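Local coordinates for protein SusD homolog (Bacteroides thetaiotaomicron, PDB 4MRU) that probably binds host mucin O-glycans at the bacterial cell surface, as a SusD-like lipoprotein with a TPR-like helical fold, at residues 46-58 with 420-432. Sequence-based numbering, arbitrary orientation.
Sequences MEAMCGGSYAGYF and WIALFPNGIESWS. With EDO (1,2-ethanediol), chain F.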
HETATM    1  N   MSE A  46      -2.464   9.168   6.736  1.00 20.71           N
HETATM    2  CA  MSE A  46      -2.228   8.475   5.449  1.00 21.13           C
HETATM    3  C   MSE A  46      -2.246   6.977   5.613  1.00 20.94           C
HETATM    4  O   MSE A  46      -2.848   6.261   4.821  1.00 18.65           O
HETATM    5  CB  MSE A  46      -0.896   8.953   4.885  1.00 20.75           C
HETATM    6  CG  MSE A  46      -0.634   8.433   3.494  1.00 21.20           C
HETATM    7 SE   MSE A  46       1.005   9.374   2.903  0.75 29.44          SE
HETATM    8  CE  MSE A  46       0.644   9.061   0.943  1.00 22.57           C
ATOM      9  N   GLU A  47      -1.629   6.481   6.679  1.00 18.96           N
ATOM     10  CA  GLU A  47      -1.498   5.049   6.878  1.00 18.13           C
ATOM     11  C   GLU A  47      -2.523   4.422   7.819  1.00 20.40           C
ATOM     12  O   GLU A  47      -3.065   3.360   7.522  1.00 18.25           O
ATOM     13  CB  GLU A  47      -0.111   4.764   7.441  1.00 17.04           C
ATOM     14  CG  GLU A  47       0.988   5.115   6.485  1.00 20.10           C
ATOM     15  CD  GLU A  47       1.046   4.173   5.312  1.00 23.60           C
ATOM     16  OE1 GLU A  47       0.893   2.924   5.492  1.00 22.25           O
ATOM     17  OE2 GLU A  47       1.296   4.667   4.208  1.00 24.75           O
ATOM     18  N   ALA A  48      -2.734   5.015   8.986  1.00 17.05           N
ATOM     19  CA  ALA A  48      -3.573   4.383   9.994  1.00 16.52           C
ATOM     20  C   ALA A  48      -5.067   4.534   9.635  1.00 19.00           C
ATOM     21  O   ALA A  48      -5.799   3.561   9.510  1.00 18.95           O
ATOM     22  CB  ALA A  48      -3.273   4.960  11.381  1.00 18.85           C
HETATM   23  N   MSE A  49      -5.456   5.759   9.382  1.00 18.85           N
HETATM   24  CA  MSE A  49      -6.854   6.067   9.005  1.00 17.27           C
HETATM   25  C   MSE A  49      -7.146   5.686   7.569  1.00 18.98           C
HETATM   26  O   MSE A  49      -8.112   4.960   7.302  1.00 22.90           O
HETATM   27  CB  MSE A  49      -7.079   7.535   9.221  1.00 19.19           C
HETATM   28  CG  MSE A  49      -7.125   7.942  10.668  1.00 20.15           C
HETATM   29 SE   MSE A  49      -7.522   9.866  10.598  0.75 25.70          SE
HETATM   30  CE  MSE A  49      -6.960  10.437  12.406  1.00 23.58           C
ATOM     31  N   CYS A  50      -6.390   6.216   6.615  1.00 18.72           N
ATOM     32  CA  CYS A  50      -6.732   5.986   5.182  1.00 21.44           C
ATOM     33  C   CYS A  50      -6.401   4.542   4.669  1.00 20.93           C
ATOM     34  O   CYS A  50      -7.317   3.733   4.445  1.00 17.86           O
ATOM     35  CB  CYS A  50      -6.070   7.065   4.331  1.00 25.42           C
ATOM     36  SG  CYS A  50      -6.415   6.911   2.545  1.00 21.17           S
ATOM     37  N   GLY A  51      -5.103   4.196   4.555  1.00 17.88           N
ATOM     38  CA  GLY A  51      -4.706   2.870   4.141  1.00 18.03           C
ATOM     39  C   GLY A  51      -5.318   1.810   5.046  1.00 18.93           C
ATOM     40  O   GLY A  51      -5.815   0.788   4.589  1.00 21.14           O
ATOM     41  N   GLY A  52      -5.276   2.064   6.349  1.00 21.28           N
ATOM     42  CA  GLY A  52      -5.761   1.103   7.324  1.00 20.35           C
ATOM     43  C   GLY A  52      -7.220   0.755   7.161  1.00 18.52           C
ATOM     44  O   GLY A  52      -7.589  -0.435   7.139  1.00 22.58           O
ATOM     45  N   SER A  53      -8.065   1.762   7.043  1.00 20.07           N
ATOM     46  CA  SER A  53      -9.486   1.518   6.901  1.00 20.54           C
ATOM     47  C   SER A  53      -9.829   0.897   5.535  1.00 19.97           C
ATOM     48  O   SER A  53     -10.666   0.004   5.441  1.00 23.34           O
ATOM     49  CB  SER A  53     -10.316   2.820   7.087  1.00 24.34           C
ATOM     50  OG  SER A  53     -10.111   3.362   8.373  1.00 26.48           O
ATOM     51  N   TYR A  54      -9.208   1.372   4.474  1.00 19.74           N
ATOM     52  CA  TYR A  54      -9.657   0.955   3.156  1.00 18.02           C
ATOM     53  C   TYR A  54      -9.039  -0.393   2.725  1.00 17.75           C
ATOM     54  O   TYR A  54      -9.470  -0.970   1.747  1.00 19.85           O
ATOM     55  CB  TYR A  54      -9.369   2.065   2.165  1.00 18.47           C
ATOM     56  CG  TYR A  54     -10.023   3.409   2.543  1.00 19.12           C
ATOM     57  CD1 TYR A  54     -11.186   3.448   3.321  1.00 21.38           C
ATOM     58  CD2 TYR A  54      -9.531   4.610   2.067  1.00 20.60           C
ATOM     59  CE1 TYR A  54     -11.791   4.652   3.655  1.00 19.84           C
ATOM     60  CE2 TYR A  54     -10.141   5.823   2.378  1.00 22.90           C
ATOM     61  CZ  TYR A  54     -11.271   5.841   3.171  1.00 20.44           C
ATOM     62  OH  TYR A  54     -11.882   7.007   3.509  1.00 21.03           O
ATOM     63  N   ALA A  55      -8.009  -0.861   3.434  1.00 18.28           N
ATOM     64  CA  ALA A  55      -7.427  -2.166   3.173  1.00 20.71           C
ATOM     65  C   ALA A  55      -8.037  -3.234   4.095  1.00 22.85           C
ATOM     66  O   ALA A  55      -7.649  -4.401   4.040  1.00 21.76           O
ATOM     67  CB  ALA A  55      -5.911  -2.115   3.357  1.00 19.19           C
ATOM     68  N   GLY A  56      -8.938  -2.848   4.984  1.00 19.74           N
ATOM     69  CA  GLY A  56      -9.469  -3.829   5.948  1.00 22.91           C
ATOM     70  C   GLY A  56      -8.486  -4.234   7.012  1.00 18.71           C
ATOM     71  O   GLY A  56      -8.612  -5.317   7.624  1.00 20.24           O
ATOM     72  N   TYR A  57      -7.522  -3.350   7.316  1.00 17.95           N
ATOM     73  CA  TYR A  57      -6.457  -3.676   8.271  1.00 17.06           C
ATOM     74  C   TYR A  57      -6.690  -3.115   9.674  1.00 18.27           C
ATOM     75  O   TYR A  57      -6.382  -3.795  10.665  1.00 18.00           O
ATOM     76  CB  TYR A  57      -5.122  -3.138   7.817  1.00 17.27           C
ATOM     77  CG  TYR A  57      -4.419  -3.819   6.664  1.00 14.90           C
ATOM     78  CD1 TYR A  57      -4.741  -5.107   6.230  1.00 17.90           C
ATOM     79  CD2 TYR A  57      -3.339  -3.194   6.062  1.00 18.36           C
ATOM     80  CE1 TYR A  57      -4.013  -5.708   5.206  1.00 16.86           C
ATOM     81  CE2 TYR A  57      -2.635  -3.784   5.032  1.00 17.20           C
ATOM     82  CZ  TYR A  57      -2.977  -5.022   4.594  1.00 15.38           C
ATOM     83  OH  TYR A  57      -2.261  -5.582   3.593  1.00 16.22           O
ATOM     84  N   PHE A  58      -7.212  -1.895   9.763  1.00 16.58           N
ATOM     85  CA  PHE A  58      -7.354  -1.182  11.034  1.00 19.84           C
ATOM     86  C   PHE A  58      -8.619  -0.377  11.075  1.00 20.97           C
ATOM     87  O   PHE A  58      -9.093   0.137  10.062  1.00 20.99           O
ATOM     88  CB  PHE A  58      -6.248  -0.162  11.293  1.00 21.92           C
ATOM     89  CG  PHE A  58      -4.876  -0.706  11.190  1.00 20.25           C
ATOM     90  CD1 PHE A  58      -4.469  -1.713  12.021  1.00 22.19           C
ATOM     91  CD2 PHE A  58      -4.024  -0.235  10.232  1.00 24.24           C
ATOM     92  CE1 PHE A  58      -3.216  -2.240  11.910  1.00 24.27           C
ATOM     93  CE2 PHE A  58      -2.761  -0.784  10.101  1.00 24.56           C
ATOM     94  CZ  PHE A  58      -2.369  -1.790  10.932  1.00 21.39           C
ATOM     95  N   TRP A 420      -2.178  -9.667   0.060  1.00 19.91           N
ATOM     96  CA  TRP A 420      -2.761  -8.738   1.084  1.00 18.39           C
ATOM     97  C   TRP A 420      -2.403  -9.106   2.516  1.00 19.38           C
ATOM     98  O   TRP A 420      -2.067  -8.211   3.331  1.00 17.29           O
ATOM     99  CB  TRP A 420      -4.263  -8.699   0.895  1.00 17.53           C
ATOM    100  CG  TRP A 420      -5.101  -8.051   1.888  1.00 18.73           C
ATOM    101  CD1 TRP A 420      -5.337  -6.736   2.023  1.00 23.94           C
ATOM    102  CD2 TRP A 420      -5.966  -8.713   2.804  1.00 18.94           C
ATOM    103  NE1 TRP A 420      -6.283  -6.516   2.988  1.00 18.25           N
ATOM    104  CE2 TRP A 420      -6.692  -7.715   3.484  1.00 17.56           C
ATOM    105  CE3 TRP A 420      -6.216 -10.062   3.100  1.00 22.63           C
ATOM    106  CZ2 TRP A 420      -7.607  -8.011   4.458  1.00 18.41           C
ATOM    107  CZ3 TRP A 420      -7.169 -10.361   4.042  1.00 21.34           C
ATOM    108  CH2 TRP A 420      -7.858  -9.347   4.715  1.00 19.79           C
ATOM    109  N   ILE A 421      -2.472 -10.395   2.840  1.00 18.08           N
ATOM    110  CA  ILE A 421      -1.984 -10.870   4.113  1.00 18.35           C
ATOM    111  C   ILE A 421      -0.463 -10.568   4.265  1.00 19.00           C
ATOM    112  O   ILE A 421       0.002 -10.051   5.296  1.00 21.54           O
ATOM    113  CB  ILE A 421      -2.245 -12.367   4.288  1.00 18.20           C
ATOM    114  CG1 ILE A 421      -3.759 -12.637   4.377  1.00 18.07           C
ATOM    115  CG2 ILE A 421      -1.492 -12.868   5.517  1.00 19.76           C
ATOM    116  CD1 ILE A 421      -4.107 -14.115   4.395  1.00 22.75           C
ATOM    117  N   ALA A 422       0.309 -10.910   3.237  1.00 15.82           N
ATOM    118  CA  ALA A 422       1.759 -10.687   3.264  1.00 17.53           C
ATOM    119  C   ALA A 422       2.201  -9.211   3.289  1.00 20.00           C
ATOM    120  O   ALA A 422       3.281  -8.880   3.727  1.00 17.89           O
ATOM    121  CB  ALA A 422       2.406 -11.385   2.072  1.00 21.25           C
ATOM    122  N   LEU A 423       1.345  -8.338   2.790  1.00 17.34           N
ATOM    123  CA  LEU A 423       1.617  -6.911   2.743  1.00 20.13           C
ATOM    124  C   LEU A 423       1.395  -6.171   4.064  1.00 20.36           C
ATOM    125  O   LEU A 423       1.806  -5.027   4.219  1.00 16.63           O
ATOM    126  CB  LEU A 423       0.691  -6.271   1.671  1.00 17.67           C
ATOM    127  CG  LEU A 423       1.218  -6.224   0.249  1.00 19.01           C
ATOM    128  CD1 LEU A 423       0.069  -5.895  -0.715  1.00 20.62           C
ATOM    129  CD2 LEU A 423       2.360  -5.206   0.110  1.00 20.82           C
ATOM    130  N   PHE A 424       0.658  -6.783   4.989  1.00 19.77           N
ATOM    131  CA  PHE A 424       0.259  -6.086   6.207  1.00 18.91           C
ATOM    132  C   PHE A 424       1.515  -5.491   6.836  1.00 21.36           C
ATOM    133  O   PHE A 424       2.482  -6.198   6.960  1.00 21.14           O
ATOM    134  CB  PHE A 424      -0.433  -7.080   7.127  1.00 20.11           C
ATOM    135  CG  PHE A 424      -0.804  -6.530   8.471  1.00 20.31           C
ATOM    136  CD1 PHE A 424      -1.995  -5.831   8.647  1.00 20.90           C
ATOM    137  CD2 PHE A 424      -0.011  -6.749   9.564  1.00 21.64           C
ATOM    138  CE1 PHE A 424      -2.366  -5.352   9.903  1.00 18.92           C
ATOM    139  CE2 PHE A 424      -0.371  -6.242  10.835  1.00 19.22           C
ATOM    140  CZ  PHE A 424      -1.552  -5.555  10.983  1.00 21.17           C
ATOM    141  N   PRO A 425       1.495  -4.220   7.278  1.00 18.36           N
ATOM    142  CA  PRO A 425       0.414  -3.204   7.361  1.00 18.92           C
ATOM    143  C   PRO A 425       0.461  -2.107   6.275  1.00 21.71           C
ATOM    144  O   PRO A 425       0.093  -0.953   6.531  1.00 20.33           O
ATOM    145  CB  PRO A 425       0.686  -2.572   8.738  1.00 20.04           C
ATOM    146  CG  PRO A 425       2.221  -2.507   8.739  1.00 22.12           C
ATOM    147  CD  PRO A 425       2.684  -3.780   8.023  1.00 18.04           C
ATOM    148  N   ASN A 426       0.892  -2.461   5.062  1.00 22.59           N
ATOM    149  CA  ASN A 426       1.001  -1.533   3.925  1.00 17.60           C
ATOM    150  C   ASN A 426      -0.408  -1.313   3.261  1.00 17.18           C
ATOM    151  O   ASN A 426      -0.733  -1.880   2.202  1.00 17.74           O
ATOM    152  CB  ASN A 426       1.994  -2.082   2.928  1.00 18.42           C
ATOM    153  CG  ASN A 426       2.398  -1.080   1.839  1.00 21.05           C
ATOM    154  OD1 ASN A 426       1.766  -0.055   1.619  1.00 21.09           O
ATOM    155  ND2 ASN A 426       3.461  -1.405   1.153  1.00 24.60           N
ATOM    156  N   GLY A 427      -1.229  -0.500   3.911  1.00 16.22           N
ATOM    157  CA  GLY A 427      -2.639  -0.355   3.544  1.00 19.13           C
ATOM    158  C   GLY A 427      -2.825   0.370   2.239  1.00 18.76           C
ATOM    159  O   GLY A 427      -3.786   0.115   1.520  1.00 22.50           O
ATOM    160  N   ILE A 428      -1.927   1.312   1.916  1.00 20.26           N
ATOM    161  CA  ILE A 428      -2.116   2.076   0.680  1.00 18.27           C
ATOM    162  C   ILE A 428      -1.937   1.101  -0.494  1.00 17.73           C
ATOM    163  O   ILE A 428      -2.763   1.045  -1.412  1.00 16.71           O
ATOM    164  CB  ILE A 428      -1.200   3.298   0.549  1.00 17.54           C
ATOM    165  CG1 ILE A 428      -1.514   4.349   1.638  1.00 17.29           C
ATOM    166  CG2 ILE A 428      -1.347   3.946  -0.838  1.00 19.17           C
ATOM    167  CD1 ILE A 428      -2.908   4.979   1.603  1.00 20.27           C
ATOM    168  N   GLU A 429      -0.911   0.267  -0.458  1.00 17.80           N
ATOM    169  CA  GLU A 429      -0.734  -0.698  -1.553  1.00 16.62           C
ATOM    170  C   GLU A 429      -1.877  -1.709  -1.634  1.00 15.71           C
ATOM    171  O   GLU A 429      -2.353  -1.991  -2.734  1.00 17.22           O
ATOM    172  CB  GLU A 429       0.574  -1.449  -1.421  1.00 18.34           C
ATOM    173  CG  GLU A 429       0.808  -2.498  -2.513  1.00 18.07           C
ATOM    174  CD  GLU A 429       0.893  -1.902  -3.925  1.00 20.94           C
ATOM    175  OE1 GLU A 429       1.059  -0.675  -4.106  1.00 20.69           O
ATOM    176  OE2 GLU A 429       0.750  -2.661  -4.885  1.00 21.49           O
ATOM    177  N   SER A 430      -2.325  -2.240  -0.490  1.00 16.03           N
ATOM    178  CA  SER A 430      -3.426  -3.190  -0.444  1.00 18.21           C
ATOM    179  C   SER A 430      -4.741  -2.552  -0.887  1.00 17.19           C
ATOM    180  O   SER A 430      -5.566  -3.163  -1.559  1.00 17.63           O
ATOM    181  CB  SER A 430      -3.550  -3.770   0.956  1.00 20.46           C
ATOM    182  OG  SER A 430      -2.528  -4.710   1.190  1.00 22.41           O
ATOM    183  N   TRP A 431      -4.921  -1.284  -0.554  1.00 16.45           N
ATOM    184  CA  TRP A 431      -6.111  -0.571  -1.024  1.00 16.04           C
ATOM    185  C   TRP A 431      -6.095  -0.455  -2.552  1.00 15.43           C
ATOM    186  O   TRP A 431      -7.135  -0.678  -3.196  1.00 16.66           O
ATOM    187  CB  TRP A 431      -6.206   0.787  -0.348  1.00 16.00           C
ATOM    188  CG  TRP A 431      -7.355   1.637  -0.800  1.00 18.75           C
ATOM    189  CD1 TRP A 431      -8.578   1.217  -1.182  1.00 17.24           C
ATOM    190  CD2 TRP A 431      -7.377   3.068  -0.879  1.00 18.53           C
ATOM    191  NE1 TRP A 431      -9.380   2.286  -1.519  1.00 16.81           N
ATOM    192  CE2 TRP A 431      -8.677   3.438  -1.333  1.00 19.14           C
ATOM    193  CE3 TRP A 431      -6.437   4.071  -0.615  1.00 19.82           C
ATOM    194  CZ2 TRP A 431      -9.061   4.765  -1.522  1.00 17.61           C
ATOM    195  CZ3 TRP A 431      -6.810   5.399  -0.815  1.00 19.95           C
ATOM    196  CH2 TRP A 431      -8.123   5.733  -1.252  1.00 20.19           C
ATOM    197  N   SER A 432      -4.941  -0.107  -3.118  1.00 16.82           N
ATOM    198  CA  SER A 432      -4.846   0.053  -4.560  1.00 16.87           C
ATOM    199  C   SER A 432      -5.117  -1.262  -5.211  1.00 18.10           C
ATOM    200  O   SER A 432      -5.825  -1.327  -6.193  1.00 16.83           O
ATOM    201  CB  SER A 432      -3.479   0.621  -4.954  1.00 18.84           C
ATOM    202  OG  SER A 432      -3.355   1.914  -4.446  1.00 18.42           O
TER
HETATM  203  C1  EDO F 604       6.478   1.772  -1.422  1.00 40.91           C
HETATM  204  O1  EDO F 604       5.162   2.175  -1.816  1.00 43.43           O
HETATM  205  C2  EDO F 604       6.264   1.197  -0.065  1.00 39.66           C
HETATM  206  O2  EDO F 604       5.427   0.080  -0.308  1.00 36.18           O
HETATM  207  O   HOH W   1       0.898   2.018   3.037  1.00 24.01           O
HETATM  208  O   HOH W   2       1.602   1.224   7.549  1.00 24.34           O
HETATM  209  O   HOH W   3      -1.465   1.884   5.483  1.00 25.66           O
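Tyr57 OH is gripped twice by 420-432. It accepts from Ser430 OG at 2.6 Å and donates to Trp420 O, in the carbonyl plane and on a lone pair. The Tyr57 ring lies between Ala55 CB over one face and Phe424 CD1, 3.6 Å above the ring plane, over the other. The edge of Phe424 points at the face of Tyr57, with the planes at 80°. Phe58 CZ adds to this aromatic cluster by touching Phe424 CE1. Trp420 slides past Tyr57 with little ring overlap. Its CG is anti to the backbone N (chi1 170°), and NE1 donates a hydrogen bond to Ala55 O at 2.7 Å, almost in the indole plane. Exchanging Tyr57 for a phenylalanine would probably leave Ser430 OG and Trp420 O without their shared partner.

Gly51 and Gly427 let the helices come close, with CA atoms 3.9 Å apart; a CB on either would clash. Ile428 fits as a knob among Met46, Glu47, Cys50 and Gly51. Farther along, Tyr54 CB sits over the five-membered ring of Trp431, 3.5 Å from its centroid. Three waters lie within hydrogen-bonding distance of Glu47 OE1; one also accepts from Gly427 N at 2.9 Å. The contact joins helix 40-54 and the turn after it to helices 408-423 and 427-437. Arg120, paired with Glu47 OE2, and the N-terminus of helix 427-437 would probably both favour the carboxylate's negative charge.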